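Local coordinates for malonyl CoA-acyl carrier protein transacylase (Bartonella henselae, PDB 3QAT), which probably catalyses the transfer of the malonyl group from malonyl-CoA to acyl carrier protein, supplying the extender units for bacterial fatty acid biosynthesis, at residues K23-T26 with E27-V30; S103-A107 with A108-S112; P246-I249 with V250-V254. All coordinates share one frame; numbering follows the deposited sequence.

Interaction 1 of 3, residues K23-T26 with E27-V30; sequences KVLT and EQFV
Lys23 O accepts two bonds in the first turn of helix 23-28: Glu27 N donates at 3.1 Å in the carbonyl plane, and Thr26 OG1 of the same turn reaches Lys23 O at 2.7 Å. The hydroxyl can do so because OG1 stands between the backbone N and the carbonyl carbon (chi1 68°), a rotamer that lets a threonine fold back onto its own helix. Two residues on, Phe29 N donates to Leu25 O at 2.9 Å, while Gln28 N makes weak bonds to Val24 O and Leu25 O.

Phe29 leaves helical geometry and holds the N-cap position of helix 30-43, the one-residue joint between helices 23-28 and 30-43 of the acyl transferase domain.

Of the apolar contacts, Leu25 CD1 lies 3.8 Å from Phe29 CD2, and both side chains pack on helices 62-82 and 306-316, where bulky hydrocarbon suits a covered face. On the exposed flank, Val24 CG1 sits 3.6 Å from Gln28 CD, a methyl against an amide whose extended chain runs back alongside Val24.

Charge plays a looser part: Lys23 NZ and Glu27 OE2 remain 4.4 Å apart, beyond a salt bridge but probably mutually attractive, and both are long polar chains fit for a surface.

Interaction 2 of 3, residues S103-A107 with A108-S112; sequences SALCA and AGTFS
Gly109, with its positive phi of 80°, turns the chain back over the end of helix 100-107 next to Cys106 and Leu105, and is the C-prime residue of a Schellman motif. Glycine suits this place because it has no side chain to oppose such a backbone. The two signature bonds are Thr110 N to Leu105 O, 2.9 Å, and Gly109 N to Cys106 O, 3.0 Å; in the second the donor stands above the carbonyl plane, 69° out of it. Ala108 N still makes an ordinary helical bond to Ala104 O.

Beneath the turn, Leu105 fills the angle between Thr110 and Phe111. Its CD2 comes within 3.8 Å of Thr110 OG1, a hydroxyl whose bond goes to Thr228 O, and its CD1 approaches Phe111 CE2 at 3.8 Å, oblique to the ring. Thr110 CG2 covers one face of that ring, 3.8 Å above its centre; with OG1 beside the backbone N (chi1 -75°), the methyl is left anti to that N. The small Cys106 and Ala107 both touch Met74 of helix 62-82.

A water bridges the turn, donating to Cys106 O at 3.0 Å and to Phe111 O at 2.7 Å. The helix-end carbonyls of Leu105 and Cys106 are thus satisfied by the returning chain and this water, whereas Phe111 N is buried without a partner, a polar cost the surrounding apolar packing must probably repay.

Interaction 3 of 3, residues P246-I249 with V250-V254; sequences PERI and VSLLV
Leu252 lies against Arg248 one turn earlier on helix 246-258, an i to i+4 pairing within a regular alpha-helix of the acyl transferase domain. The arginine runs extended from CG to NE, with CG anti to the backbone N (chi1 -179°), and carries its guanidinium past the leucine. Leu252 CD1 sits over one face of that flat group, 3.8 Å above its plane and shifted toward the rim, and also touches the aliphatic root at Arg248 CG, 3.9 Å away. Arginine suits the place because its methylenes and guanidinium face accept a methyl while its N-H groups point to polar partners: NE forms a salt bridge with Glu243, which should help fix the group's rotation.

On the buried flank, Ile249 CG2 and Leu253 CD1 are 4.2 Å apart, a looser meeting, and both residues turn their hydrocarbon to helix 100-107. Val250 faces another neighbour, Leu222 of helix 212-224.

Beneath these side chains the backbone bonds are regular. Val250 N donates to Pro246 O; proline, lacking an N-H, fits the first turn, where no earlier helical carbonyl awaits one. Leu253 CG also rests on the Ile249 carbonyl, 3.3 Å from Ile249 O, the same oxygen that accepts Leu253 N at 2.9 Å.

The three contacts come in series along the chain; none nests within or crosses another. Interaction 1, nearest the N terminus, shapes the corner between helices 23-28 and 30-43 and stands apart, its nearest atoms about 13 Å from interaction 2 and about 23 Å from interaction 3. Interaction 2 closes the turn from helix 100-107 toward helix 113-129, and interaction 3 lies within helix 246-258. These last two touch: Leu105 CD1 packs 3.6 Å from Ile249 CG2, and Phe111 CZ 4.1 Å from Leu253 CD1, joining two distant parts of the sequence. Helix 62-82 serves both interactions 1 and 2, bridging the outlying corner and the interior.

Interaction 1 of 3, residues K23-T26 with E27-V30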
loop_
_atom_site.group_PDB
_atom_site.type_symbol
_atom_site.label_atom_id
_atom_site.label_comp_id
_atom_site.label_asym_id
_atom_site.label_seq_id
_atom_site.Cartn_x
_atom_site.Cartn_y
_atom_site.Cartn_z
ATOM N N LYS A 23 -16.991 9.029 1.000
ATOM C CA LYS A 23 -18.029 9.991 1.424
ATOM C C LYS A 23 -19.399 9.309 1.450
ATOM O O LYS A 23 -20.123 9.400 2.451
ATOM C CB LYS A 23 -18.063 11.240 0.524
ATOM C CG LYS A 23 -19.173 12.259 0.858
ATOM C CD LYS A 23 -18.942 12.897 2.218
ATOM C CE LYS A 23 -20.136 13.709 2.686
ATOM N NZ LYS A 23 -19.835 14.357 3.990
ATOM N N VAL A 24 -19.733 8.613 0.365
ATOM C CA VAL A 24 -21.021 7.893 0.311
ATOM C C VAL A 24 -21.157 6.858 1.440
ATOM O O VAL A 24 -22.220 6.747 2.083
ATOM C CB VAL A 24 -21.258 7.256 -1.075
ATOM C CG1 VAL A 24 -22.502 6.323 -1.060
ATOM C CG2 VAL A 24 -21.400 8.371 -2.118
ATOM N N LEU A 25 -20.074 6.128 1.705
ATOM C CA LEU A 25 -20.086 5.133 2.762
ATOM C C LEU A 25 -20.359 5.792 4.126
ATOM O O LEU A 25 -21.113 5.237 4.925
ATOM C CB LEU A 25 -18.775 4.329 2.784
ATOM C CG LEU A 25 -18.888 2.928 3.392
ATOM C CD1 LEU A 25 -19.716 1.993 2.473
ATOM C CD2 LEU A 25 -17.495 2.337 3.661
ATOM N N THR A 26 -19.777 6.967 4.375
ATOM C CA THR A 26 -20.037 7.693 5.630
ATOM C C THR A 26 -21.484 8.158 5.772
ATOM O O THR A 26 -21.983 8.262 6.890
ATOM C CB THR A 26 -19.114 8.903 5.887
ATOM O OG1 THR A 26 -19.379 9.943 4.945
ATOM C CG2 THR A 26 -17.654 8.518 5.827
ATOM N N GLU A 27 -22.127 8.439 4.641
ATOM C CA GLU A 27 -23.543 8.852 4.636
ATOM C C GLU A 27 -24.459 7.672 4.952
ATOM O O GLU A 27 -25.521 7.855 5.565
ATOM C CB GLU A 27 -23.897 9.496 3.290
ATOM C CG GLU A 27 -23.245 10.857 3.125
ATOM C CD GLU A 27 -23.337 11.409 1.711
ATOM O OE1 GLU A 27 -23.609 10.630 0.765
ATOM O OE2 GLU A 27 -23.118 12.632 1.553
ATOM N N GLN A 28 -24.019 6.470 4.576
ATOM C CA GLN A 28 -24.808 5.233 4.653
ATOM C C GLN A 28 -24.640 4.477 5.972
ATOM O O GLN A 28 -25.565 3.796 6.419
ATOM C CB GLN A 28 -24.427 4.282 3.507
ATOM C CG GLN A 28 -24.830 4.745 2.113
ATOM C CD GLN A 28 -24.213 3.871 1.027
ATOM O OE1 GLN A 28 -23.057 3.430 1.133
ATOM N NE2 GLN A 28 -24.986 3.609 -0.021
ATOM N N PHE A 29 -23.463 4.598 6.587
ATOM C CA PHE A 29 -23.134 3.817 7.772
ATOM C C PHE A 29 -22.427 4.651 8.820
ATOM O O PHE A 29 -21.374 5.282 8.545
ATOM C CB PHE A 29 -22.213 2.631 7.406
ATOM C CG PHE A 29 -22.789 1.691 6.394
ATOM C CD1 PHE A 29 -23.652 0.676 6.799
ATOM C CD2 PHE A 29 -22.458 1.808 5.038
ATOM C CE1 PHE A 29 -24.194 -0.227 5.862
ATOM C CE2 PHE A 29 -23.003 0.907 4.087
ATOM C CZ PHE A 29 -23.865 -0.100 4.507
ATOM N N VAL A 30 -22.979 4.648 10.035
ATOM C CA VAL A 30 -22.286 5.301 11.150
ATOM C C VAL A 30 -20.903 4.661 11.403
ATOM O O VAL A 30 -19.981 5.356 11.820
ATOM C CB VAL A 30 -23.184 5.358 12.442
ATOM C CG1 VAL A 30 -23.260 3.979 13.137
ATOM C CG2 VAL A 30 -22.694 6.456 13.413
#

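Interaction 2 of 3, residues S103-A107 with A108-S112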
loop_
_atom_site.group_PDB
_atom_site.type_symbol
_atom_site.label_atom_id
_atom_site.label_comp_id
_atom_site.label_asym_id
_atom_site.label_seq_id
_atom_site.Cartn_x
_atom_site.Cartn_y
_atom_site.Cartn_z
ATOM N N SER A 103 -2.763 -0.396 7.010
ATOM C CA SER A 103 -4.203 -0.667 6.985
ATOM C C SER A 103 -4.505 -2.125 7.328
ATOM O O SER A 103 -5.412 -2.408 8.096
ATOM C CB SER A 103 -4.768 -0.366 5.601
ATOM O OG SER A 103 -4.357 0.942 5.198
ATOM N N ALA A 104 -3.718 -3.022 6.754
ATOM C CA ALA A 104 -3.857 -4.472 6.990
ATOM C C ALA A 104 -3.648 -4.805 8.474
ATOM O O ALA A 104 -4.424 -5.561 9.075
ATOM C CB ALA A 104 -2.859 -5.195 6.123
ATOM N N LEU A 105 -2.615 -4.222 9.067
ATOM C CA LEU A 105 -2.328 -4.463 10.478
ATOM C C LEU A 105 -3.408 -3.878 11.387
ATOM O O LEU A 105 -3.753 -4.483 12.384
ATOM C CB LEU A 105 -0.921 -3.975 10.848
ATOM C CG LEU A 105 0.238 -4.798 10.249
ATOM C CD1 LEU A 105 1.580 -4.091 10.398
ATOM C CD2 LEU A 105 0.312 -6.218 10.906
ATOM N N CYS A 106 -3.963 -2.712 11.041
ATOM C CA CYS A 106 -5.058 -2.183 11.821
ATOM C C CYS A 106 -6.288 -3.117 11.720
ATOM O O CYS A 106 -6.967 -3.400 12.722
ATOM C CB CYS A 106 -5.372 -0.745 11.342
ATOM S SG CYS A 106 -6.644 0.084 12.355
ATOM N N ALA A 107 -6.561 -3.609 10.516
ATOM C CA ALA A 107 -7.719 -4.489 10.311
ATOM C C ALA A 107 -7.534 -5.792 11.087
ATOM O O ALA A 107 -8.514 -6.388 11.547
ATOM C CB ALA A 107 -7.893 -4.789 8.838
ATOM N N ALA A 108 -6.282 -6.202 11.245
ATOM C CA ALA A 108 -5.960 -7.436 11.984
ATOM C C ALA A 108 -5.727 -7.178 13.488
ATOM O O ALA A 108 -5.332 -8.091 14.239
ATOM C CB ALA A 108 -4.753 -8.131 11.319
ATOM N N GLY A 109 -6.002 -5.948 13.936
ATOM C CA GLY A 109 -5.931 -5.599 15.352
ATOM C C GLY A 109 -4.571 -5.309 15.962
ATOM O O GLY A 109 -4.471 -5.181 17.183
ATOM N N THR A 110 -3.528 -5.191 15.141
ATOM C CA THR A 110 -2.166 -4.992 15.663
ATOM C C THR A 110 -1.969 -3.601 16.238
ATOM O O THR A 110 -1.286 -3.447 17.261
ATOM C CB THR A 110 -1.119 -5.291 14.555
ATOM O OG1 THR A 110 -1.039 -6.714 14.390
ATOM C CG2 THR A 110 0.312 -4.757 14.874
ATOM N N PHE A 111 -2.514 -2.600 15.545
ATOM C CA PHE A 111 -2.509 -1.224 16.030
ATOM C C PHE A 111 -3.939 -0.697 16.132
ATOM O O PHE A 111 -4.832 -1.098 15.368
ATOM C CB PHE A 111 -1.823 -0.272 15.038
ATOM C CG PHE A 111 -0.444 -0.679 14.603
ATOM C CD1 PHE A 111 0.589 -0.844 15.533
ATOM C CD2 PHE A 111 -0.181 -0.861 13.240
ATOM C CE1 PHE A 111 1.884 -1.184 15.116
ATOM C CE2 PHE A 111 1.105 -1.201 12.800
ATOM C CZ PHE A 111 2.142 -1.357 13.747
ATOM N N SER A 112 -4.155 0.234 17.059
ATOM C CA SER A 112 -5.438 0.936 17.132
ATOM C C SER A 112 -5.599 1.847 15.917
ATOM O O SER A 112 -4.614 2.220 15.274
ATOM C CB SER A 112 -5.565 1.799 18.391
ATOM O OG SER A 112 -4.688 2.947 18.365
HETATM O O HOH W 1 -7.283 -2.221 15.463
#

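Interaction 3 of 3, residues P246-I249 with V250-V254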
loop_
_atom_site.group_PDB
_atom_site.type_symbol
_atom_site.label_atom_id
_atom_site.label_comp_id
_atom_site.label_asym_id
_atom_site.label_seq_id
_atom_site.Cartn_x
_atom_site.Cartn_y
_atom_site.Cartn_z
ATOM N N PRO A 246 4.872 -9.476 16.496
ATOM C CA PRO A 246 4.882 -8.002 16.377
ATOM C C PRO A 246 6.262 -7.339 16.345
ATOM O O PRO A 246 6.427 -6.308 15.663
ATOM C CB PRO A 246 4.063 -7.522 17.592
ATOM C CG PRO A 246 3.883 -8.641 18.440
ATOM C CD PRO A 246 4.062 -9.925 17.640
ATOM N N GLU A 247 7.244 -7.891 17.053
ATOM C CA GLU A 247 8.603 -7.346 17.021
ATOM C C GLU A 247 9.232 -7.488 15.633
ATOM O O GLU A 247 9.888 -6.562 15.118
ATOM C CB GLU A 247 9.491 -8.030 18.063
ATOM C CG GLU A 247 9.152 -7.662 19.497
ATOM C CD GLU A 247 10.015 -8.390 20.518
ATOM O OE1 GLU A 247 11.007 -9.053 20.126
ATOM O OE2 GLU A 247 9.700 -8.297 21.722
ATOM N N ARG A 248 9.059 -8.657 15.029
ATOM C CA ARG A 248 9.576 -8.864 13.678
ATOM C C ARG A 248 8.823 -7.993 12.674
ATOM O O ARG A 248 9.435 -7.417 11.784
ATOM C CB ARG A 248 9.469 -10.318 13.245
ATOM C CG ARG A 248 10.029 -10.521 11.856
ATOM C CD ARG A 248 10.333 -11.963 11.593
ATOM N NE ARG A 248 10.244 -12.246 10.168
ATOM C CZ ARG A 248 11.232 -12.068 9.291
ATOM N NH1 ARG A 248 12.416 -11.593 9.683
ATOM N NH2 ARG A 248 11.049 -12.383 8.023
ATOM N N ILE A 249 7.508 -7.907 12.830
ATOM C CA ILE A 249 6.688 -7.045 11.946
ATOM C C ILE A 249 7.181 -5.588 11.994
ATOM O O ILE A 249 7.301 -4.962 10.942
ATOM C CB ILE A 249 5.196 -7.159 12.271
ATOM C CG1 ILE A 249 4.680 -8.523 11.796
ATOM C CG2 ILE A 249 4.384 -6.002 11.649
ATOM C CD1 ILE A 249 3.319 -8.929 12.356
ATOM N N VAL A 250 7.500 -5.069 13.184
ATOM C CA VAL A 250 8.059 -3.712 13.273
ATOM C C VAL A 250 9.347 -3.610 12.455
ATOM O O VAL A 250 9.534 -2.656 11.684
ATOM C CB VAL A 250 8.276 -3.254 14.753
ATOM C CG1 VAL A 250 9.316 -2.115 14.855
ATOM C CG2 VAL A 250 6.943 -2.854 15.357
ATOM N N SER A 251 10.235 -4.609 12.576
ATOM C CA SER A 251 11.491 -4.571 11.852
ATOM C C SER A 251 11.247 -4.564 10.335
ATOM O O SER A 251 11.883 -3.814 9.597
ATOM C CB SER A 251 12.370 -5.754 12.270
ATOM O OG SER A 251 13.549 -5.803 11.497
ATOM N N LEU A 252 10.307 -5.384 9.897
ATOM C CA LEU A 252 9.962 -5.478 8.477
ATOM C C LEU A 252 9.298 -4.221 7.924
ATOM O O LEU A 252 9.531 -3.893 6.766
ATOM C CB LEU A 252 9.084 -6.695 8.210
ATOM C CG LEU A 252 9.715 -8.062 8.489
ATOM C CD1 LEU A 252 8.604 -9.094 8.500
ATOM C CD2 LEU A 252 10.785 -8.428 7.441
ATOM N N LEU A 253 8.501 -3.538 8.756
ATOM C CA LEU A 253 7.947 -2.215 8.350
ATOM C C LEU A 253 9.063 -1.171 8.148
ATOM O O LEU A 253 8.996 -0.358 7.205
ATOM C CB LEU A 253 6.923 -1.709 9.364
ATOM C CG LEU A 253 5.626 -2.516 9.482
ATOM C CD1 LEU A 253 4.823 -1.947 10.636
ATOM C CD2 LEU A 253 4.810 -2.414 8.193
ATOM N N VAL A 254 10.083 -1.200 9.010
ATOM C CA VAL A 254 11.222 -0.300 8.852
ATOM C C VAL A 254 12.011 -0.632 7.570
ATOM O O VAL A 254 12.355 0.269 6.770
ATOM C CB VAL A 254 12.132 -0.333 10.113
ATOM C CG1 VAL A 254 13.404 0.479 9.878
ATOM C CG2 VAL A 254 11.385 0.216 11.346
#